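Long-range contact in putative branched-chain amino acid transport system substrate-binding protein (Rhodopseudomonas palustris, PDB 3TX6), which probably serves as the periplasmic solute-binding component of an ABC transporter, capturing aromatic acids such as 3-(4-hydroxyphenyl)pyruvic acid: residues G142-Y147 against R171-D176. Residues are numbered along the deposited sequence; the frame is centred on the assembly and turned at random.
Sequences GYSDSY and RFARPD. With ENO (3-(4-hydroxy-phenyl)pyruvic acid), chain D.
G142 and Y143 run parallel to R171 and F172 as the neighbouring strands of a beta-alpha-beta unit, whose connecting helix 146-161 begins just past D145. F172 N donates to G142 O (3.0 Å) and S144 N to F172 O (2.9 Å), so F172 is gripped through both its N-H and its carbonyl as the strands end. The R171 side chain, bent at chi2, brings NH1 to Y143 O, which lies close to the guanidinium plane; D149 and E169 also hold this guanidinium through salt bridges.

Y143 turns its ring edge toward the face of F172 in an offset edge-to-face pair, centroids 5.5 Å apart and planes at 62°. The R174 side chain crosses that of Y143 at about a right angle, the guanidinium plane tilted 38° from the ring: its CG sits over the ring centre in a CH-pi contact (3.8 Å to the centroid). The chain, extended from CG to NE (chi3 -172°), carries the guanidinium over the CD2-CE2 rim of the ring, where its edge meets D145 and the ligand. NE donates to the syn lone pair of D145 OD2 (2.7 Å) in a salt bridge, while NH1 and NH2 reach the ligand oxygens O2 (2.7 Å) and O1 (2.9 Å) respectively. Y147, from the first turn of the helix, lays one ring face against ligand C2, and its hydroxyl bonds to T222.

The chemistry is that of a periplasmic binding protein recognising an acid where parallel strands end: D145, which also weakly caps the helix at Y147 N, is placed to orient R174, whose NH1, also weakly bonded to D145, and NH2 clasp the ligand carboxylate in a fork that would offset its negative charge.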
loop_
_atom_site.group_PDB
_atom_site.type_symbol
_atom_site.label_atom_id
_atom_site.label_comp_id
_atom_site.label_asym_id
_atom_site.label_seq_id
_atom_site.Cartn_x
_atom_site.Cartn_y
_atom_site.Cartn_z
ATOM N N GLY A 142 -5.121 -4.373 -16.162
ATOM C CA GLY A 142 -4.487 -4.665 -14.872
ATOM C C GLY A 142 -3.905 -6.066 -14.786
ATOM O O GLY A 142 -4.021 -6.880 -15.702
ATOM N N TYR A 143 -3.240 -6.353 -13.677
ATOM C CA TYR A 143 -2.605 -7.670 -13.528
ATOM C C TYR A 143 -3.583 -8.804 -13.573
ATOM O O TYR A 143 -4.724 -8.704 -13.083
ATOM C CB TYR A 143 -1.835 -7.835 -12.213
ATOM C CG TYR A 143 -0.720 -6.854 -11.949
ATOM C CD1 TYR A 143 0.197 -6.507 -12.927
ATOM C CD2 TYR A 143 -0.508 -6.376 -10.670
ATOM C CE1 TYR A 143 1.231 -5.640 -12.647
ATOM C CE2 TYR A 143 0.513 -5.507 -10.384
ATOM C CZ TYR A 143 1.415 -5.163 -11.373
ATOM O OH TYR A 143 2.436 -4.299 -11.089
ATOM N N SER A 144 -3.084 -9.926 -14.086
ATOM C CA SER A 144 -3.781 -11.219 -14.072
ATOM C C SER A 144 -3.492 -11.965 -12.754
ATOM O O SER A 144 -3.034 -13.100 -12.742
ATOM C CB SER A 144 -3.373 -12.054 -15.293
ATOM O OG SER A 144 -1.969 -12.180 -15.379
ATOM N N ASP A 145 -3.709 -11.302 -11.630
ATOM C CA ASP A 145 -3.559 -11.961 -10.305
ATOM C C ASP A 145 -4.477 -11.263 -9.276
ATOM O O ASP A 145 -5.273 -10.424 -9.659
ATOM C CB ASP A 145 -2.081 -12.025 -9.892
ATOM C CG ASP A 145 -1.477 -10.672 -9.497
ATOM O OD1 ASP A 145 -2.186 -9.686 -9.332
ATOM O OD2 ASP A 145 -0.242 -10.593 -9.424
ATOM N N SER A 146 -4.340 -11.607 -8.001
ATOM C CA SER A 146 -5.272 -11.152 -6.961
ATOM C C SER A 146 -5.380 -9.627 -6.898
ATOM O O SER A 146 -6.479 -9.094 -6.752
ATOM C CB SER A 146 -4.899 -11.735 -5.594
ATOM O OG SER A 146 -3.557 -11.438 -5.250
ATOM N N TYR A 147 -4.257 -8.922 -7.033
ATOM C CA TYR A 147 -4.282 -7.456 -6.999
ATOM C C TYR A 147 -5.099 -6.910 -8.173
ATOM O O TYR A 147 -5.954 -6.027 -7.990
ATOM C CB TYR A 147 -2.858 -6.871 -7.038
ATOM C CG TYR A 147 -2.812 -5.341 -6.961
ATOM C CD1 TYR A 147 -3.023 -4.658 -5.753
ATOM C CD2 TYR A 147 -2.604 -4.571 -8.114
ATOM C CE1 TYR A 147 -2.997 -3.275 -5.700
ATOM C CE2 TYR A 147 -2.562 -3.176 -8.055
ATOM C CZ TYR A 147 -2.794 -2.527 -6.856
ATOM O OH TYR A 147 -2.760 -1.156 -6.741
ATOM N N ARG A 171 -5.949 -7.915 -19.308
ATOM C CA ARG A 171 -4.977 -8.276 -18.279
ATOM C C ARG A 171 -3.566 -8.447 -18.835
ATOM O O ARG A 171 -3.377 -8.736 -20.003
ATOM C CB ARG A 171 -5.435 -9.552 -17.556
ATOM C CG ARG A 171 -6.850 -9.455 -16.935
ATOM C CD ARG A 171 -7.044 -8.383 -15.854
ATOM N NE ARG A 171 -8.352 -8.585 -15.212
ATOM C CZ ARG A 171 -8.576 -9.123 -14.008
ATOM N NH1 ARG A 171 -7.569 -9.480 -13.184
ATOM N NH2 ARG A 171 -9.830 -9.319 -13.616
ATOM N N PHE A 172 -2.574 -8.282 -17.964
ATOM C CA PHE A 172 -1.172 -8.628 -18.299
ATOM C C PHE A 172 -0.538 -9.180 -17.041
ATOM O O PHE A 172 -1.088 -8.944 -15.945
ATOM C CB PHE A 172 -0.393 -7.442 -18.861
ATOM C CG PHE A 172 -0.191 -6.278 -17.926
ATOM C CD1 PHE A 172 -1.218 -5.400 -17.626
ATOM C CD2 PHE A 172 1.076 -6.008 -17.403
ATOM C CE1 PHE A 172 -0.992 -4.281 -16.836
ATOM C CE2 PHE A 172 1.298 -4.893 -16.606
ATOM C CZ PHE A 172 0.274 -4.011 -16.334
ATOM N N ALA A 173 0.552 -9.939 -17.215
ATOM C CA ALA A 173 1.350 -10.458 -16.104
ATOM C C ALA A 173 2.449 -9.487 -15.674
ATOM O O ALA A 173 2.973 -8.705 -16.500
ATOM C CB ALA A 173 1.932 -11.808 -16.452
ATOM N N ARG A 174 2.744 -9.496 -14.356
ATOM C CA ARG A 174 3.747 -8.596 -13.770
ATOM C C ARG A 174 5.042 -8.502 -14.583
ATOM O O ARG A 174 5.569 -7.403 -14.774
ATOM C CB ARG A 174 4.084 -8.994 -12.319
ATOM C CG ARG A 174 2.945 -8.733 -11.360
ATOM C CD ARG A 174 3.208 -9.274 -9.954
ATOM N NE ARG A 174 1.971 -9.116 -9.197
ATOM C CZ ARG A 174 1.694 -8.097 -8.388
ATOM N NH1 ARG A 174 0.511 -8.047 -7.832
ATOM N NH2 ARG A 174 2.587 -7.133 -8.132
ATOM N N PRO A 175 5.575 -9.648 -15.020
ATOM C CA PRO A 175 6.850 -9.623 -15.750
ATOM C C PRO A 175 6.828 -9.120 -17.210
ATOM O O PRO A 175 7.874 -9.063 -17.842
ATOM C CB PRO A 175 7.290 -11.085 -15.730
ATOM C CG PRO A 175 6.449 -11.775 -14.742
ATOM C CD PRO A 175 5.160 -11.031 -14.706
ATOM N N ASP A 176 5.666 -8.773 -17.745
ATOM C CA ASP A 176 5.584 -8.380 -19.160
ATOM C C ASP A 176 6.213 -7.029 -19.424
ATOM O O ASP A 176 6.014 -6.062 -18.681
ATOM C CB ASP A 176 4.091 -8.346 -19.594
ATOM C CG ASP A 176 3.410 -9.732 -19.539
ATOM O OD1 ASP A 176 4.099 -10.724 -19.253
ATOM O OD2 ASP A 176 2.174 -9.832 -19.770
HETATM O O4 ENO D . -0.143 -4.666 -3.670
HETATM C C9 ENO D . 1.313 -1.754 -2.653
HETATM C C8 ENO D . 1.024 -0.778 -1.720
HETATM C C7 ENO D . -0.032 0.124 -1.920
HETATM C C6 ENO D . -0.840 -0.047 -3.027
HETATM C C5 ENO D . -0.551 -1.014 -3.986
HETATM C C4 ENO D . 0.528 -1.896 -3.802
HETATM O O3 ENO D . -0.292 1.070 -0.936
HETATM C C3 ENO D . 0.894 -2.900 -4.858
HETATM C C2 ENO D . 0.413 -4.293 -4.717
HETATM C C1 ENO D . 0.733 -5.221 -5.792
HETATM O O2 ENO D . 0.379 -6.410 -5.656
HETATM O O1 ENO D . 1.343 -4.828 -6.831
HETATM O O HOH W 1 0.950 -11.443 -12.586
#